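Local coordinates for protein Sso-CP2 metallo-carboxypetidase (Sulfolobus solfataricus, PDB 4MMO) that probably works as a zinc-dependent carboxypeptidase of the M20 family, removing residues from the C-terminal end of peptides, at residues F114-L119 with N123-N128; W83-F88 with I92-I97; L109-F114 with Y421-H426. One frame throughout, in Å; residues are numbered along the deposited sequence.

Contact 1 of 3, residues F114-L119 with N123-N128; sequences FAIKHL and NELNVN
The carboxylate of Glu124 is the flat group that reaches back to the helix, with OE1 3.8 Å from Leu119 CD2; within the helix, Phe114 O, one turn before His118, lies over one face of that residue's ring, 3.0 Å above its plane and offset toward the rim. The ring nitrogens of His118 are taken by Glu428 and Glu4, which ties this side of the helix to helices 417-433 and 3-12. Leu119 does most of the work toward 123-128. Its CD2 branch also meets Glu124 CB, while CD1 touches Leu125 CD1 at 4.1 Å, the two leucines crossing at about a right angle. With CG anti to the backbone N (chi1 -175°), Leu125 sends its other methyl, CD2, toward Ile116 CG2, a looser contact at 4.4 Å. The backbone around these side chains is a Schellman motif that ends helix 102-121. Asn123, with positive phi (53°), is its C-prime residue; Glu124 N donates to Leu119 O over 2.8 Å in a nearly straight bond (173° at the hydrogen), and Asn123 N pairs with Leu120 O. The chain then turns toward strand 128-134, which lies next to strand 65-71 in the mixed sheet. Leu431 of helix 417-433 packs on Leu119, Val60 meets Leu125, and Leu39 covers Ile116. A long, weak ion pair links Glu124 OE1 to Lys432.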
loop_
_atom_site.group_PDB
_atom_site.type_symbol
_atom_site.label_atom_id
_atom_site.label_comp_id
_atom_site.label_asym_id
_atom_site.label_seq_id
_atom_site.Cartn_x
_atom_site.Cartn_y
_atom_site.Cartn_z
ATOM N N PHE A 114 -14.734 39.547 -13.303
ATOM C CA PHE A 114 -15.925 40.317 -13.606
ATOM C C PHE A 114 -16.051 41.539 -12.688
ATOM O O PHE A 114 -16.611 42.557 -13.091
ATOM C CB PHE A 114 -17.171 39.432 -13.548
ATOM C CG PHE A 114 -17.440 38.699 -14.835
ATOM C CD1 PHE A 114 -17.983 39.367 -15.921
ATOM C CD2 PHE A 114 -17.127 37.355 -14.968
ATOM C CE1 PHE A 114 -18.221 38.707 -17.110
ATOM C CE2 PHE A 114 -17.364 36.689 -16.157
ATOM C CZ PHE A 114 -17.911 37.366 -17.229
ATOM N N ALA A 115 -15.513 41.449 -11.475
ATOM C CA ALA A 115 -15.462 42.609 -10.588
ATOM C C ALA A 115 -14.591 43.692 -11.213
ATOM O O ALA A 115 -14.982 44.856 -11.274
ATOM C CB ALA A 115 -14.922 42.222 -9.220
ATOM N N ILE A 116 -13.413 43.300 -11.692
ATOM C CA ILE A 116 -12.489 44.242 -12.308
ATOM C C ILE A 116 -13.144 44.890 -13.519
ATOM O O ILE A 116 -13.014 46.096 -13.735
ATOM C CB ILE A 116 -11.177 43.552 -12.724
ATOM C CG1 ILE A 116 -10.438 43.046 -11.485
ATOM C CG2 ILE A 116 -10.273 44.511 -13.504
ATOM C CD1 ILE A 116 -9.278 42.105 -11.793
ATOM N N LYS A 117 -13.851 44.080 -14.300
ATOM C CA LYS A 117 -14.549 44.558 -15.483
ATOM C C LYS A 117 -15.569 45.628 -15.123
ATOM O O LYS A 117 -15.664 46.659 -15.789
ATOM C CB LYS A 117 -15.270 43.401 -16.170
ATOM C CG LYS A 117 -16.009 43.793 -17.436
ATOM C CD LYS A 117 -16.872 42.653 -17.948
ATOM C CE LYS A 117 -17.218 42.841 -19.413
ATOM N NZ LYS A 117 -17.782 44.187 -19.698
ATOM N N HIS A 118 -16.344 45.365 -14.079
ATOM C CA HIS A 118 -17.387 46.287 -13.661
ATOM C C HIS A 118 -16.784 47.637 -13.287
ATOM O O HIS A 118 -17.257 48.680 -13.738
ATOM C CB HIS A 118 -18.179 45.698 -12.494
ATOM C CG HIS A 118 -18.981 44.491 -12.867
ATOM N ND1 HIS A 118 -19.709 43.764 -11.948
ATOM C CD2 HIS A 118 -19.172 43.882 -14.060
ATOM C CE1 HIS A 118 -20.309 42.760 -12.559
ATOM N NE2 HIS A 118 -20.000 42.807 -13.843
ATOM N N LEU A 119 -15.724 47.614 -12.486
ATOM C CA LEU A 119 -15.070 48.846 -12.071
ATOM C C LEU A 119 -14.481 49.592 -13.267
ATOM O O LEU A 119 -14.568 50.815 -13.337
ATOM C CB LEU A 119 -13.987 48.560 -11.030
ATOM C CG LEU A 119 -14.474 47.993 -9.692
ATOM C CD1 LEU A 119 -13.311 47.854 -8.721
ATOM C CD2 LEU A 119 -15.568 48.855 -9.077
ATOM N N ASN A 123 -15.183 53.421 -14.803
ATOM C CA ASN A 123 -14.013 54.235 -14.487
ATOM C C ASN A 123 -13.838 54.414 -12.976
ATOM O O ASN A 123 -13.543 55.510 -12.497
ATOM C CB ASN A 123 -14.090 55.594 -15.194
ATOM C CG ASN A 123 -13.644 55.521 -16.643
ATOM O OD1 ASN A 123 -12.502 55.845 -16.970
ATOM N ND2 ASN A 123 -14.543 55.088 -17.518
ATOM N N GLU A 124 -14.019 53.322 -12.238
ATOM C CA GLU A 124 -13.923 53.338 -10.779
ATOM C C GLU A 124 -12.736 52.528 -10.248
ATOM O O GLU A 124 -12.584 52.377 -9.036
ATOM C CB GLU A 124 -15.221 52.808 -10.159
ATOM C CG GLU A 124 -16.438 53.675 -10.434
ATOM C CD GLU A 124 -17.694 53.170 -9.744
ATOM O OE1 GLU A 124 -17.728 51.987 -9.345
ATOM O OE2 GLU A 124 -18.651 53.958 -9.600
ATOM N N LEU A 125 -11.899 52.008 -11.144
ATOM C CA LEU A 125 -10.729 51.237 -10.725
ATOM C C LEU A 125 -9.561 52.161 -10.394
ATOM O O LEU A 125 -9.029 52.846 -11.269
ATOM C CB LEU A 125 -10.314 50.230 -11.804
ATOM C CG LEU A 125 -9.162 49.294 -11.419
ATOM C CD1 LEU A 125 -9.559 48.384 -10.266
ATOM C CD2 LEU A 125 -8.698 48.468 -12.611
ATOM N N ASN A 126 -9.160 52.163 -9.127
ATOM C CA ASN A 126 -8.123 53.068 -8.646
ATOM C C ASN A 126 -6.949 52.314 -8.038
ATOM O O ASN A 126 -6.292 52.785 -7.105
ATOM C CB ASN A 126 -8.717 54.053 -7.637
ATOM C CG ASN A 126 -9.739 54.973 -8.268
ATOM O OD1 ASN A 126 -9.388 55.877 -9.025
ATOM N ND2 ASN A 126 -11.009 54.747 -7.964
ATOM N N VAL A 127 -6.700 51.130 -8.584
ATOM C CA VAL A 127 -5.541 50.331 -8.222
ATOM C C VAL A 127 -5.097 49.561 -9.459
ATOM O O VAL A 127 -5.918 48.979 -10.165
ATOM C CB VAL A 127 -5.865 49.359 -7.058
ATOM C CG1 VAL A 127 -7.097 48.532 -7.364
ATOM C CG2 VAL A 127 -4.673 48.463 -6.739
ATOM N N ASN A 128 -3.801 49.589 -9.738
ATOM C CA ASN A 128 -3.257 48.806 -10.830
ATOM C C ASN A 128 -3.352 47.336 -10.465
ATOM O O ASN A 128 -3.075 46.957 -9.325
ATOM C CB ASN A 128 -1.807 49.192 -11.093
ATOM C CG ASN A 128 -1.640 50.669 -11.358
ATOM O OD1 ASN A 128 -2.423 51.272 -12.089
ATOM N ND2 ASN A 128 -0.615 51.264 -10.759
#

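Contact 2 of 3, residues W83-F88 with I92-I97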
loop_
_atom_site.group_PDB
_atom_site.type_symbol
_atom_site.label_atom_id
_atom_site.label_comp_id
_atom_site.label_asym_id
_atom_site.label_seq_id
_atom_site.Cartn_x
_atom_site.Cartn_y
_atom_site.Cartn_z
ATOM N N TRP A 83 -19.837 10.435 -9.370
ATOM C CA TRP A 83 -20.422 11.704 -9.803
ATOM C C TRP A 83 -21.854 11.519 -10.303
ATOM O O TRP A 83 -22.115 10.677 -11.163
ATOM C CB TRP A 83 -19.577 12.325 -10.918
ATOM C CG TRP A 83 -18.295 12.942 -10.451
ATOM C CD1 TRP A 83 -17.130 12.293 -10.155
ATOM C CD2 TRP A 83 -18.039 14.336 -10.236
ATOM N NE1 TRP A 83 -16.170 13.197 -9.767
ATOM C CE2 TRP A 83 -16.704 14.457 -9.810
ATOM C CE3 TRP A 83 -18.817 15.492 -10.366
ATOM C CZ2 TRP A 83 -16.125 15.691 -9.507
ATOM C CZ3 TRP A 83 -18.238 16.715 -10.061
ATOM C CH2 TRP A 83 -16.907 16.804 -9.640
ATOM N N LYS A 84 -22.779 12.315 -9.771
ATOM C CA LYS A 84 -24.177 12.242 -10.188
ATOM C C LYS A 84 -24.377 12.901 -11.543
ATOM O O LYS A 84 -25.203 12.464 -12.344
ATOM C CB LYS A 84 -25.080 12.914 -9.155
ATOM C CG LYS A 84 -25.109 12.199 -7.825
ATOM C CD LYS A 84 -26.101 12.838 -6.874
ATOM C CE LYS A 84 -26.211 12.047 -5.582
ATOM N NZ LYS A 84 -24.895 11.913 -4.898
ATOM N N ARG A 85 -23.618 13.964 -11.781
ATOM C CA ARG A 85 -23.620 14.660 -13.058
ATOM C C ARG A 85 -22.184 14.645 -13.557
ATOM O O ARG A 85 -21.261 14.570 -12.754
ATOM C CB ARG A 85 -24.116 16.096 -12.881
ATOM C CG ARG A 85 -25.408 16.220 -12.080
ATOM C CD ARG A 85 -25.559 17.607 -11.482
ATOM N NE ARG A 85 -26.742 17.708 -10.629
ATOM C CZ ARG A 85 -26.774 17.380 -9.341
ATOM N NH1 ARG A 85 -25.687 16.929 -8.727
ATOM N NH2 ARG A 85 -27.904 17.505 -8.660
ATOM N N ALA A 86 -21.990 14.697 -14.872
ATOM C CA ALA A 86 -20.643 14.649 -15.433
ATOM C C ALA A 86 -19.788 15.758 -14.815
ATOM O O ALA A 86 -20.237 16.898 -14.735
ATOM C CB ALA A 86 -20.689 14.800 -16.942
ATOM N N PRO A 87 -18.557 15.424 -14.378
ATOM C CA PRO A 87 -17.689 16.381 -13.682
ATOM C C PRO A 87 -17.535 17.734 -14.363
ATOM O O PRO A 87 -17.296 18.717 -13.663
ATOM C CB PRO A 87 -16.340 15.664 -13.654
ATOM C CG PRO A 87 -16.686 14.238 -13.631
ATOM C CD PRO A 87 -17.925 14.095 -14.464
ATOM N N PHE A 88 -17.666 17.787 -15.686
ATOM C CA PHE A 88 -17.473 19.040 -16.412
ATOM C C PHE A 88 -18.715 19.485 -17.184
ATOM O O PHE A 88 -18.628 20.258 -18.134
ATOM C CB PHE A 88 -16.250 18.927 -17.319
ATOM C CG PHE A 88 -14.973 18.720 -16.561
ATOM C CD1 PHE A 88 -14.359 19.785 -15.914
ATOM C CD2 PHE A 88 -14.400 17.463 -16.466
ATOM C CE1 PHE A 88 -13.189 19.603 -15.200
ATOM C CE2 PHE A 88 -13.228 17.273 -15.753
ATOM C CZ PHE A 88 -12.622 18.345 -15.117
ATOM N N ILE A 92 -26.684 23.203 -14.020
ATOM C CA ILE A 92 -27.374 24.061 -13.068
ATOM C C ILE A 92 -28.555 23.310 -12.472
ATOM O O ILE A 92 -29.414 22.808 -13.197
ATOM C CB ILE A 92 -27.868 25.364 -13.723
ATOM C CG1 ILE A 92 -26.684 26.153 -14.281
ATOM C CG2 ILE A 92 -28.630 26.214 -12.710
ATOM C CD1 ILE A 92 -27.072 27.331 -15.150
ATOM N N GLU A 93 -28.591 23.235 -11.148
ATOM C CA GLU A 93 -29.679 22.574 -10.449
ATOM C C GLU A 93 -29.704 23.031 -8.997
ATOM O O GLU A 93 -28.662 23.105 -8.346
ATOM C CB GLU A 93 -29.519 21.055 -10.529
ATOM C CG GLU A 93 -30.713 20.281 -9.993
ATOM C CD GLU A 93 -30.687 18.811 -10.371
ATOM O OE1 GLU A 93 -29.773 18.397 -11.116
ATOM O OE2 GLU A 93 -31.586 18.069 -9.921
ATOM N N ASN A 94 -30.898 23.338 -8.499
ATOM C CA ASN A 94 -31.066 23.844 -7.142
ATOM C C ASN A 94 -30.286 25.139 -6.939
ATOM O O ASN A 94 -29.691 25.353 -5.884
ATOM C CB ASN A 94 -30.618 22.800 -6.116
ATOM C CG ASN A 94 -31.080 21.399 -6.466
ATOM O OD1 ASN A 94 -30.279 20.464 -6.523
ATOM N ND2 ASN A 94 -32.377 21.246 -6.708
ATOM N N ASP A 95 -30.286 25.991 -7.960
ATOM C CA ASP A 95 -29.581 27.270 -7.914
ATOM C C ASP A 95 -28.097 27.085 -7.603
ATOM O O ASP A 95 -27.462 27.950 -6.992
ATOM C CB ASP A 95 -30.229 28.209 -6.892
ATOM C CG ASP A 95 -31.627 28.635 -7.299
ATOM O OD1 ASP A 95 -31.745 29.519 -8.177
ATOM O OD2 ASP A 95 -32.604 28.092 -6.743
ATOM N N ARG A 96 -27.557 25.947 -8.033
ATOM C CA ARG A 96 -26.147 25.635 -7.853
ATOM C C ARG A 96 -25.558 25.165 -9.172
ATOM O O ARG A 96 -26.273 24.643 -10.022
ATOM C CB ARG A 96 -25.975 24.539 -6.803
ATOM C CG ARG A 96 -26.361 24.956 -5.403
ATOM C CD ARG A 96 -26.170 23.825 -4.413
ATOM N NE ARG A 96 -26.653 24.181 -3.082
ATOM C CZ ARG A 96 -26.289 23.571 -1.960
ATOM N NH1 ARG A 96 -25.421 22.566 -1.990
ATOM N NH2 ARG A 96 -26.789 23.971 -0.798
ATOM N N ILE A 97 -24.254 25.359 -9.335
ATOM C CA ILE A 97 -23.538 24.870 -10.505
ATOM C C ILE A 97 -22.700 23.675 -10.087
ATOM O O ILE A 97 -21.926 23.769 -9.142
ATOM C CB ILE A 97 -22.602 25.939 -11.086
ATOM C CG1 ILE A 97 -23.374 27.221 -11.391
ATOM C CG2 ILE A 97 -21.925 25.418 -12.355
ATOM C CD1 ILE A 97 -22.481 28.396 -11.714
#
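Glu93 and Arg96 close a type I' beta turn with both of their backbone bonds, Glu93 N to Arg96 O and Arg96 N to Glu93 O, whereas the backbone of Arg85, the residue that meets this turn, stays well away, its CA 10.1 Å from that of Ile92. The gap is bridged by a salt bridge between side chains. Arg85, extended from CG to NE, offers its guanidinium edge to a single carboxylate oxygen: NE donates to Glu93 OE1 at 3.1 Å, and NH2 adds a weak bond to the same atom at 3.2 Å. OE1 lies almost in the guanidinium plane, yet the donor NE comes from above the carboxylate, whose plane stands 81° from that of the guanidinium. The acceptor sits on a two-residue beta hairpin, strands 91-93 and 96-98, with Asn94 and Asp95 both at positive phi; strand 414-416 extends it to a three-stranded antiparallel sheet. An alanine in place of Glu93 would probably leave the Arg85 guanidinium without its carboxylate mate and freer to swing away from the hairpin. Tyr98 makes a cation-pi contact with Arg85. On the preceding loop, Pro87 CG lies over the centre of one face of the Trp83 ring, 3.6 Å above it.

Contact 3 of 3, residues L109-F114 with Y421-H426; sequences LMARLF and YKAIKH
Ile424 supplies the main bump of this helix pair and Ala111 the shallow surface that receives it. The axes of the short segments approach to 7.9 Å, a close spacing that the two alanines make possible, since each brings no more than a methyl group to the interface. Ile424 CG1 lies 3.5 Å from Ala111 CA and so rests against the backbone of helix 102-121 itself. The same carbon touches Ala111 CB at 3.6 Å, and both CG1 and CG2 come near the carbonyl oxygen of Ala111, so the branched CB sits over the C-terminal side of this residue. Its CG1 stands anti to the carbonyl carbon (chi1 -65°), and the extended second torsion carries CD1 onward to Phe114 CB, 4.3 Å away, one turn further along the helix. The hollow is thus floored by Ala111 and bordered by the base of Phe114. The ring leads away from residues 421-426, toward Glu4 and Thr7 of helix 3-12 and Tyr420 near the start of helix 417-433, with Met110 CG at its edge. Next to this pocket the surfaces meet bump to bump: Ala423 CB abuts Ala111 CB at 3.8 Å, methyl against methyl. No hydrogen bond crosses the interface, and the buried side chains that meet are all apolar. On another side of helix 102-121, Arg112 binds the backbone oxygen of Met162, the residue before the zinc ligand Glu163; the side chain of Ala111 is about 14 Å from the zinc ion. A signed crossing angle of -50° is close to that expected when i±4 ridges pack into i±4 grooves, and the two helices pack side by side in the alpha/beta catalytic domain of M20 peptidases.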
loop_
_atom_site.group_PDB
_atom_site.type_symbol
_atom_site.label_atom_id
_atom_site.label_comp_id
_atom_site.label_asym_id
_atom_site.label_seq_id
_atom_site.Cartn_x
_atom_site.Cartn_y
_atom_site.Cartn_z
ATOM N N LEU A 109 -11.938 32.641 -9.464
ATOM C CA LEU A 109 -11.076 33.270 -10.460
ATOM C C LEU A 109 -11.898 34.180 -11.357
ATOM O O LEU A 109 -11.479 35.293 -11.683
ATOM C CB LEU A 109 -10.358 32.203 -11.298
ATOM C CG LEU A 109 -9.313 32.636 -12.335
ATOM C CD1 LEU A 109 -8.427 31.444 -12.683
ATOM C CD2 LEU A 109 -9.921 33.186 -13.622
ATOM N N MET A 110 -13.073 33.702 -11.747
ATOM C CA MET A 110 -13.902 34.394 -12.725
ATOM C C MET A 110 -14.664 35.548 -12.074
ATOM O O MET A 110 -14.871 36.592 -12.696
ATOM C CB MET A 110 -14.886 33.413 -13.369
ATOM C CG MET A 110 -15.688 33.991 -14.519
ATOM S SD MET A 110 -14.674 34.465 -15.928
ATOM C CE MET A 110 -14.046 32.875 -16.460
ATOM N N ALA A 111 -15.084 35.348 -10.829
ATOM C CA ALA A 111 -15.745 36.399 -10.065
ATOM C C ALA A 111 -14.858 37.636 -10.017
ATOM O O ALA A 111 -15.298 38.739 -10.339
ATOM C CB ALA A 111 -16.064 35.919 -8.656
ATOM N N ARG A 112 -13.597 37.436 -9.645
ATOM C CA ARG A 112 -12.642 38.532 -9.548
ATOM C C ARG A 112 -12.499 39.264 -10.878
ATOM O O ARG A 112 -12.411 40.492 -10.910
ATOM C CB ARG A 112 -11.277 38.015 -9.096
ATOM C CG ARG A 112 -11.257 37.488 -7.676
ATOM C CD ARG A 112 -9.888 36.953 -7.311
ATOM N NE ARG A 112 -9.816 36.549 -5.910
ATOM C CZ ARG A 112 -8.741 36.017 -5.338
ATOM N NH1 ARG A 112 -7.638 35.817 -6.045
ATOM N NH2 ARG A 112 -8.771 35.680 -4.057
ATOM N N LEU A 113 -12.481 38.506 -11.971
ATOM C CA LEU A 113 -12.355 39.081 -13.311
ATOM C C LEU A 113 -13.529 39.989 -13.646
ATOM O O LEU A 113 -13.352 41.063 -14.217
ATOM C CB LEU A 113 -12.269 37.975 -14.369
ATOM C CG LEU A 113 -10.897 37.616 -14.935
ATOM C CD1 LEU A 113 -11.044 36.487 -15.947
ATOM C CD2 LEU A 113 -10.225 38.812 -15.586
ATOM N N PHE A 114 -14.734 39.547 -13.303
ATOM C CA PHE A 114 -15.925 40.317 -13.606
ATOM C C PHE A 114 -16.051 41.539 -12.688
ATOM O O PHE A 114 -16.611 42.557 -13.091
ATOM C CB PHE A 114 -17.171 39.432 -13.548
ATOM C CG PHE A 114 -17.440 38.699 -14.835
ATOM C CD1 PHE A 114 -17.983 39.367 -15.921
ATOM C CD2 PHE A 114 -17.127 37.355 -14.968
ATOM C CE1 PHE A 114 -18.221 38.707 -17.110
ATOM C CE2 PHE A 114 -17.364 36.689 -16.157
ATOM C CZ PHE A 114 -17.911 37.366 -17.229
ATOM N N TYR A 421 -22.224 35.403 -7.144
ATOM C CA TYR A 421 -22.536 36.821 -7.290
ATOM C C TYR A 421 -22.037 37.635 -6.101
ATOM O O TYR A 421 -21.593 38.769 -6.271
ATOM C CB TYR A 421 -24.040 37.027 -7.492
ATOM C CG TYR A 421 -24.525 36.563 -8.846
ATOM C CD1 TYR A 421 -24.002 37.106 -10.011
ATOM C CD2 TYR A 421 -25.503 35.587 -8.960
ATOM C CE1 TYR A 421 -24.434 36.689 -11.251
ATOM C CE2 TYR A 421 -25.944 35.162 -10.200
ATOM C CZ TYR A 421 -25.406 35.716 -11.340
ATOM O OH TYR A 421 -25.840 35.299 -12.578
ATOM N N LYS A 422 -22.095 37.064 -4.901
ATOM C CA LYS A 422 -21.563 37.757 -3.729
ATOM C C LYS A 422 -20.048 37.881 -3.826
ATOM O O LYS A 422 -19.467 38.841 -3.322
ATOM C CB LYS A 422 -21.930 37.038 -2.428
ATOM C CG LYS A 422 -23.369 37.224 -1.979
ATOM C CD LYS A 422 -23.503 36.902 -0.501
ATOM C CE LYS A 422 -24.944 36.670 -0.088
ATOM N NZ LYS A 422 -25.021 35.863 1.162
ATOM N N ALA A 423 -19.410 36.909 -4.475
ATOM C CA ALA A 423 -17.957 36.909 -4.592
ATOM C C ALA A 423 -17.497 38.044 -5.499
ATOM O O ALA A 423 -16.537 38.751 -5.182
ATOM C CB ALA A 423 -17.458 35.563 -5.112
ATOM N N ILE A 424 -18.179 38.207 -6.630
ATOM C CA ILE A 424 -17.929 39.338 -7.520
ATOM C C ILE A 424 -18.072 40.630 -6.718
ATOM O O ILE A 424 -17.243 41.536 -6.804
ATOM C CB ILE A 424 -18.934 39.361 -8.698
ATOM C CG1 ILE A 424 -18.733 38.136 -9.593
ATOM C CG2 ILE A 424 -18.778 40.640 -9.527
ATOM C CD1 ILE A 424 -19.843 37.913 -10.608
ATOM N N LYS A 425 -19.133 40.679 -5.924
ATOM C CA LYS A 425 -19.483 41.842 -5.125
ATOM C C LYS A 425 -18.414 42.128 -4.068
ATOM O O LYS A 425 -17.989 43.272 -3.897
ATOM C CB LYS A 425 -20.836 41.568 -4.480
ATOM C CG LYS A 425 -21.512 42.724 -3.805
ATOM C CD LYS A 425 -22.916 42.282 -3.443
ATOM C CE LYS A 425 -23.649 43.272 -2.569
ATOM N NZ LYS A 425 -24.981 42.717 -2.198
ATOM N N HIS A 426 -17.979 41.080 -3.373
ATOM C CA HIS A 426 -16.898 41.179 -2.397
ATOM C C HIS A 426 -15.634 41.745 -3.033
ATOM O O HIS A 426 -14.940 42.564 -2.430
ATOM C CB HIS A 426 -16.613 39.804 -1.790
ATOM C CG HIS A 426 -15.619 39.823 -0.673
ATOM N ND1 HIS A 426 -15.176 38.670 -0.053
ATOM C CD2 HIS A 426 -14.983 40.844 -0.049
ATOM C CE1 HIS A 426 -14.312 38.982 0.893
ATOM N NE2 HIS A 426 -14.175 40.298 0.915
#

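How the contacts relate
Along the chain contact 2 comes first and closes before helix 102-121 begins; contact 1 follows, nested inside the long loop that contact 3 closes between residues 109-114 and 421-426. Contacts 1 and 3 share helix 102-121 and Phe114, with centres 12 Å apart, and they touch directly: Ala115 CB packs on Ile424 O at 3.4 Å. Helix 417-433 therefore stays beside helix 102-121 from contact 3 toward the C-terminal end of the latter. Contact 2 stands apart, its centre 20 Å from contact 3 and 31 Å from contact 1, on the small sheet whose strand 96-98 leads into helix 102-121. Near the start of that helix lies the zinc ligand Asp104, between hairpin and packed segment in sequence.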